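VIN1 (Oscarella pearsei, PDB 6BFI) binds actin filaments as a sponge homologue of vinculin and may play a role in cell-cell adhesion. Local coordinates at residues S562-S567 with A607-V612; I577-V582 with R593-S598. One frame throughout, in Å; residues are numbered along the deposited sequence.

Contact 1 of 2, residues S562-S567 with A607-V612; sequences SSASES and AAVRSV
Ser565, whose backbone N lies against a methyl of Val609, turns its hydroxyl back onto its own helix, where the carbonyl O of Ser562 also accepts the backbone N of Glu566 at 2.9 Å. With chi1 at 70°, Ser565 OG comes to 3.1 Å from Ser562 O, though the one proton may go instead to Leu561 O, a weak alternative. A serine suits this flank because its small polar group can be served by the carbonyls one turn back, leaving the meeting surface to apolar groups.

No hydrogen bond links the two segments, and the contact is made by methyl groups. The side chain of Ala564 points at the opposite helix and sets its CB among Ala608, Val609 and Val612. Its nearest partner is Val609 CG2, at 3.8 Å from Ala564 CB. Val612 CG2 lies 4.0 Å from Ala564 CB, and Ala608 CB is a looser neighbour. Val609 holds CG1 anti to its backbone N (chi1 -176°), which leaves CG2 beside that N. From there CG2 bears on the backbone as well, 3.7 Å from Ala564 O. Alanine fits the central place because a single methyl lets the segment axes approach to 8.5 Å, while the branched valines supply apolar surface around it.

The two segments run antiparallel, at 166°, with Ala564 and Val609 at the point where their CA atoms are nearest. Val609 and Val612 also touch Leu561, one turn earlier on helix 555-569. Val609 touches Met500 of helix 496-519 as well, and Glu504 of that helix forms a salt bridge with Arg610, so helix 589-615 packs against both helices 555-569 and 496-519.

Contact 2 of 2, residues I577-V582 with R593-S598; sequences IEAKAV and RKFCSS
Phe595 and Glu578 meet where the two backbones come nearest, with Glu578 CB 3.9 Å from Phe595 CA. Around this point the aromatic side chain takes the apolar share of the contact. Ala579 CB sits 3.9 Å from Phe595 CD1 and approaches the ring obliquely, while Val582 CG2 lies 3.8 Å from Phe595 CB, the two side chains crossing at about a right angle. Phenylalanine fills the space between helices, and the small Ala579 gives its ring room to lie close to the neighbouring backbone.

On the more exposed side Glu578 works through its chain. A bend at chi2 (-61°) brings CD to the root of Lys594, and Glu578 OE1 then lies 3.5 Å from Lys594 CB. The lysine chain, extended beyond CG, carries its ammonium away: Glu578 OE1 and Lys594 NZ stay 5.3 Å apart, too far for a salt bridge, although the opposite charges may still attract. Glu578 CG also rests against Ser598 OG, at 3.7 Å. Glu578 thus lends CB and CG to the interface and lays its carboxylate on the lysine methylenes, while the lysine's charged end leads away.

A second shell sets these groups. Ser598 OG donates to Lys594 O at 3.0 Å from above the carbonyl plane, and Ser598 N is a further donor to the same oxygen. The Phe595 side chain also touches Leu527 of helix 524-550 and Ala514 and Ala518 of helix 496-519, so it belongs to a core shared by several helices. Segments 577-582 and 593-598 cross at -152°; they belong to helices 572-584 and 589-615, which a short connection joins into an antiparallel helical hairpin, part of an up-and-down bundle of the kind from which vinculin-family proteins are built.

Overall arrangement
Both contacts lie along helix 589-615, with centres 22 Å apart, and face two successive helices, 555-569 in contact 1 and 572-584 in contact 2. Contact 2 sits near the turn of the hairpin, and contact 1 further along the long helix, closer to the centre of the chain. Each is partly buried, and neither has a hydrogen bond across it. Contact 1 is the smaller, burying 152 Å² through alanine and valine methyls. Contact 2 buries 236 Å², combining an aromatic group turned into the bundle with a glutamate laid against the methylenes of an exposed lysine. Helix 496-519 touches residues of helix 589-615 at both levels.

Contact 1 of 2, residues S562-S567 with A607-V612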
loop_
_atom_site.group_PDB
_atom_site.type_symbol
_atom_site.label_atom_id
_atom_site.label_comp_id
_atom_site.label_asym_id
_atom_site.label_seq_id
_atom_site.Cartn_x
_atom_site.Cartn_y
_atom_site.Cartn_z
ATOM N N SER A 562 19.462 -3.635 -20.986
ATOM C CA SER A 562 19.616 -2.339 -21.635
ATOM C C SER A 562 20.141 -2.498 -23.054
ATOM O O SER A 562 19.714 -1.778 -23.963
ATOM C CB SER A 562 20.545 -1.445 -20.815
ATOM O OG SER A 562 19.991 -1.172 -19.542
ATOM N N SER A 563 21.062 -3.440 -23.268
ATOM C CA SER A 563 21.553 -3.683 -24.620
ATOM C C SER A 563 20.441 -4.204 -25.523
ATOM O O SER A 563 20.313 -3.769 -26.675
ATOM C CB SER A 563 22.727 -4.660 -24.589
ATOM O OG SER A 563 23.860 -4.072 -23.973
ATOM N N ALA A 564 19.617 -5.125 -25.016
ATOM C CA ALA A 564 18.527 -5.661 -25.829
ATOM C C ALA A 564 17.484 -4.590 -26.135
ATOM O O ALA A 564 17.027 -4.462 -27.277
ATOM C CB ALA A 564 17.885 -6.856 -25.126
ATOM N N SER A 565 17.094 -3.807 -25.125
ATOM C CA SER A 565 16.071 -2.788 -25.339
ATOM C C SER A 565 16.572 -1.686 -26.265
ATOM O O SER A 565 15.837 -1.223 -27.144
ATOM C CB SER A 565 15.619 -2.202 -24.001
ATOM O OG SER A 565 16.641 -1.417 -23.415
ATOM N N GLU A 566 17.824 -1.256 -26.089
ATOM C CA GLU A 566 18.383 -0.236 -26.969
ATOM C C GLU A 566 18.513 -0.751 -28.398
ATOM O O GLU A 566 18.178 -0.041 -29.355
ATOM C CB GLU A 566 19.735 0.230 -26.433
ATOM C CG GLU A 566 19.637 1.099 -25.187
ATOM C CD GLU A 566 20.924 1.119 -24.383
ATOM O OE1 GLU A 566 21.763 0.215 -24.578
ATOM O OE2 GLU A 566 21.095 2.039 -23.555
ATOM N N SER A 567 18.989 -1.989 -28.559
ATOM C CA SER A 567 19.109 -2.569 -29.893
ATOM C C SER A 567 17.747 -2.699 -30.563
ATOM O O SER A 567 17.626 -2.509 -31.778
ATOM C CB SER A 567 19.799 -3.931 -29.812
ATOM O OG SER A 567 19.898 -4.530 -31.093
ATOM N N ALA A 607 12.523 -10.611 -29.650
ATOM C CA ALA A 607 13.011 -11.914 -29.213
ATOM C C ALA A 607 14.230 -11.782 -28.310
ATOM O O ALA A 607 14.394 -12.570 -27.373
ATOM C CB ALA A 607 13.338 -12.787 -30.424
ATOM N N ALA A 608 15.089 -10.792 -28.567
ATOM C CA ALA A 608 16.268 -10.600 -27.728
ATOM C C ALA A 608 15.875 -10.174 -26.318
ATOM O O ALA A 608 16.377 -10.726 -25.328
ATOM C CB ALA A 608 17.204 -9.572 -28.362
ATOM N N VAL A 609 14.976 -9.192 -26.206
ATOM C CA VAL A 609 14.525 -8.757 -24.883
ATOM C C VAL A 609 13.870 -9.917 -24.138
ATOM O O VAL A 609 14.147 -10.165 -22.953
ATOM C CB VAL A 609 13.572 -7.555 -25.011
ATOM C CG1 VAL A 609 13.169 -7.046 -23.633
ATOM C CG2 VAL A 609 14.222 -6.452 -25.835
ATOM N N ARG A 610 12.992 -10.651 -24.832
ATOM C CA ARG A 610 12.367 -11.829 -24.245
ATOM C C ARG A 610 13.407 -12.850 -23.805
ATOM O O ARG A 610 13.199 -13.555 -22.812
ATOM C CB ARG A 610 11.394 -12.456 -25.247
ATOM C CG ARG A 610 10.501 -13.545 -24.674
ATOM C CD ARG A 610 11.046 -14.949 -24.930
ATOM N NE ARG A 610 11.179 -15.241 -26.356
ATOM C CZ ARG A 610 12.342 -15.405 -26.981
ATOM N NH1 ARG A 610 13.478 -15.317 -26.302
ATOM N NH2 ARG A 610 12.369 -15.666 -28.281
ATOM N N SER A 611 14.529 -12.942 -24.522
ATOM C CA SER A 611 15.565 -13.898 -24.148
ATOM C C SER A 611 16.298 -13.456 -22.890
ATOM O O SER A 611 16.653 -14.291 -22.050
ATOM C CB SER A 611 16.553 -14.090 -25.297
ATOM O OG SER A 611 17.691 -14.813 -24.856
ATOM N N VAL A 612 16.549 -12.153 -22.746
ATOM C CA VAL A 612 17.213 -11.666 -21.538
ATOM C C VAL A 612 16.326 -11.900 -20.320
ATOM O O VAL A 612 16.763 -12.461 -19.303
ATOM C CB VAL A 612 17.589 -10.181 -21.688
ATOM C CG1 VAL A 612 18.149 -9.645 -20.381
ATOM C CG2 VAL A 612 18.598 -10.006 -22.812
#

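Contact 2 of 2, residues I577-V582 with R593-S598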
loop_
_atom_site.group_PDB
_atom_site.type_symbol
_atom_site.label_atom_id
_atom_site.label_comp_id
_atom_site.label_asym_id
_atom_site.label_seq_id
_atom_site.Cartn_x
_atom_site.Cartn_y
_atom_site.Cartn_z
ATOM N N ILE A 577 9.846 4.111 -41.481
ATOM C CA ILE A 577 10.148 4.931 -42.652
ATOM C C ILE A 577 10.227 4.069 -43.907
ATOM O O ILE A 577 9.909 4.536 -45.008
ATOM C CB ILE A 577 11.434 5.756 -42.440
ATOM C CG1 ILE A 577 12.686 4.893 -42.595
ATOM C CG2 ILE A 577 11.417 6.428 -41.074
ATOM C CD1 ILE A 577 13.972 5.694 -42.613
ATOM N N GLU A 578 10.624 2.798 -43.774
ATOM C CA GLU A 578 10.585 1.904 -44.928
ATOM C C GLU A 578 9.148 1.577 -45.316
ATOM O O GLU A 578 8.831 1.468 -46.506
ATOM C CB GLU A 578 11.371 0.622 -44.650
ATOM C CG GLU A 578 12.879 0.808 -44.507
ATOM C CD GLU A 578 13.543 1.356 -45.756
ATOM O OE1 GLU A 578 12.993 1.180 -46.866
ATOM O OE2 GLU A 578 14.626 1.965 -45.625
ATOM N N ALA A 579 8.263 1.420 -44.326
ATOM C CA ALA A 579 6.850 1.203 -44.627
ATOM C C ALA A 579 6.270 2.385 -45.398
ATOM O O ALA A 579 5.592 2.205 -46.418
ATOM C CB ALA A 579 6.068 0.957 -43.338
ATOM N N LYS A 580 6.535 3.607 -44.924
ATOM C CA LYS A 580 6.098 4.793 -45.658
ATOM C C LYS A 580 6.710 4.831 -47.053
ATOM O O LYS A 580 6.055 5.245 -48.018
ATOM C CB LYS A 580 6.455 6.057 -44.876
ATOM C CG LYS A 580 5.778 6.154 -43.517
ATOM C CD LYS A 580 6.328 7.312 -42.698
ATOM C CE LYS A 580 5.657 7.386 -41.333
ATOM N NZ LYS A 580 6.266 8.431 -40.465
ATOM N N ALA A 581 7.964 4.390 -47.183
ATOM C CA ALA A 581 8.563 4.266 -48.506
ATOM C C ALA A 581 7.798 3.276 -49.375
ATOM O O ALA A 581 7.760 3.430 -50.602
ATOM C CB ALA A 581 10.029 3.851 -48.386
ATOM N N VAL A 582 7.179 2.260 -48.768
ATOM C CA VAL A 582 6.339 1.353 -49.544
ATOM C C VAL A 582 5.055 2.053 -49.969
ATOM O O VAL A 582 4.584 1.876 -51.099
ATOM C CB VAL A 582 6.044 0.062 -48.761
ATOM C CG1 VAL A 582 5.163 -0.864 -49.587
ATOM C CG2 VAL A 582 7.333 -0.642 -48.385
ATOM N N ARG A 593 11.290 -5.455 -50.022
ATOM C CA ARG A 593 12.309 -6.263 -49.359
ATOM C C ARG A 593 12.925 -5.517 -48.182
ATOM O O ARG A 593 13.124 -6.096 -47.105
ATOM C CB ARG A 593 13.392 -6.674 -50.356
ATOM C CG ARG A 593 12.948 -7.707 -51.372
ATOM C CD ARG A 593 14.136 -8.230 -52.166
ATOM N NE ARG A 593 14.745 -7.192 -52.994
ATOM C CZ ARG A 593 14.499 -7.031 -54.290
ATOM N NH1 ARG A 593 13.656 -7.845 -54.911
ATOM N NH2 ARG A 593 15.097 -6.060 -54.968
ATOM N N LYS A 594 13.235 -4.231 -48.368
ATOM C CA LYS A 594 13.781 -3.430 -47.275
ATOM C C LYS A 594 12.832 -3.414 -46.082
ATOM O O LYS A 594 13.246 -3.646 -44.939
ATOM C CB LYS A 594 14.059 -2.004 -47.755
ATOM C CG LYS A 594 15.054 -1.903 -48.898
ATOM C CD LYS A 594 15.145 -0.474 -49.413
ATOM C CE LYS A 594 16.094 -0.368 -50.597
ATOM N NZ LYS A 594 16.063 0.986 -51.219
ATOM N N PHE A 595 11.548 -3.147 -46.336
ATOM C CA PHE A 595 10.573 -3.107 -45.250
ATOM C C PHE A 595 10.462 -4.457 -44.551
ATOM O O PHE A 595 10.415 -4.522 -43.317
ATOM C CB PHE A 595 9.210 -2.667 -45.782
ATOM C CG PHE A 595 8.062 -3.080 -44.907
ATOM C CD1 PHE A 595 7.860 -2.478 -43.676
ATOM C CD2 PHE A 595 7.187 -4.074 -45.312
ATOM C CE1 PHE A 595 6.809 -2.861 -42.865
ATOM C CE2 PHE A 595 6.133 -4.460 -44.506
ATOM C CZ PHE A 595 5.943 -3.853 -43.282
ATOM N N CYS A 596 10.413 -5.547 -45.324
ATOM C CA CYS A 596 10.311 -6.872 -44.720
ATOM C C CYS A 596 11.513 -7.168 -43.832
ATOM O O CYS A 596 11.360 -7.691 -42.720
ATOM C CB CYS A 596 10.168 -7.936 -45.808
ATOM S SG CYS A 596 8.607 -7.869 -46.726
ATOM N N SER A 597 12.719 -6.826 -44.296
ATOM C CA SER A 597 13.910 -7.044 -43.481
ATOM C C SER A 597 13.882 -6.192 -42.218
ATOM O O SER A 597 14.314 -6.641 -41.148
ATOM C CB SER A 597 15.167 -6.752 -44.299
ATOM O OG SER A 597 15.217 -7.560 -45.462
ATOM N N SER A 598 13.373 -4.960 -42.318
ATOM C CA SER A 598 13.307 -4.089 -41.146
ATOM C C SER A 598 12.331 -4.632 -40.105
ATOM O O SER A 598 12.637 -4.666 -38.904
ATOM C CB SER A 598 12.912 -2.674 -41.570
ATOM O OG SER A 598 13.860 -2.121 -42.467
#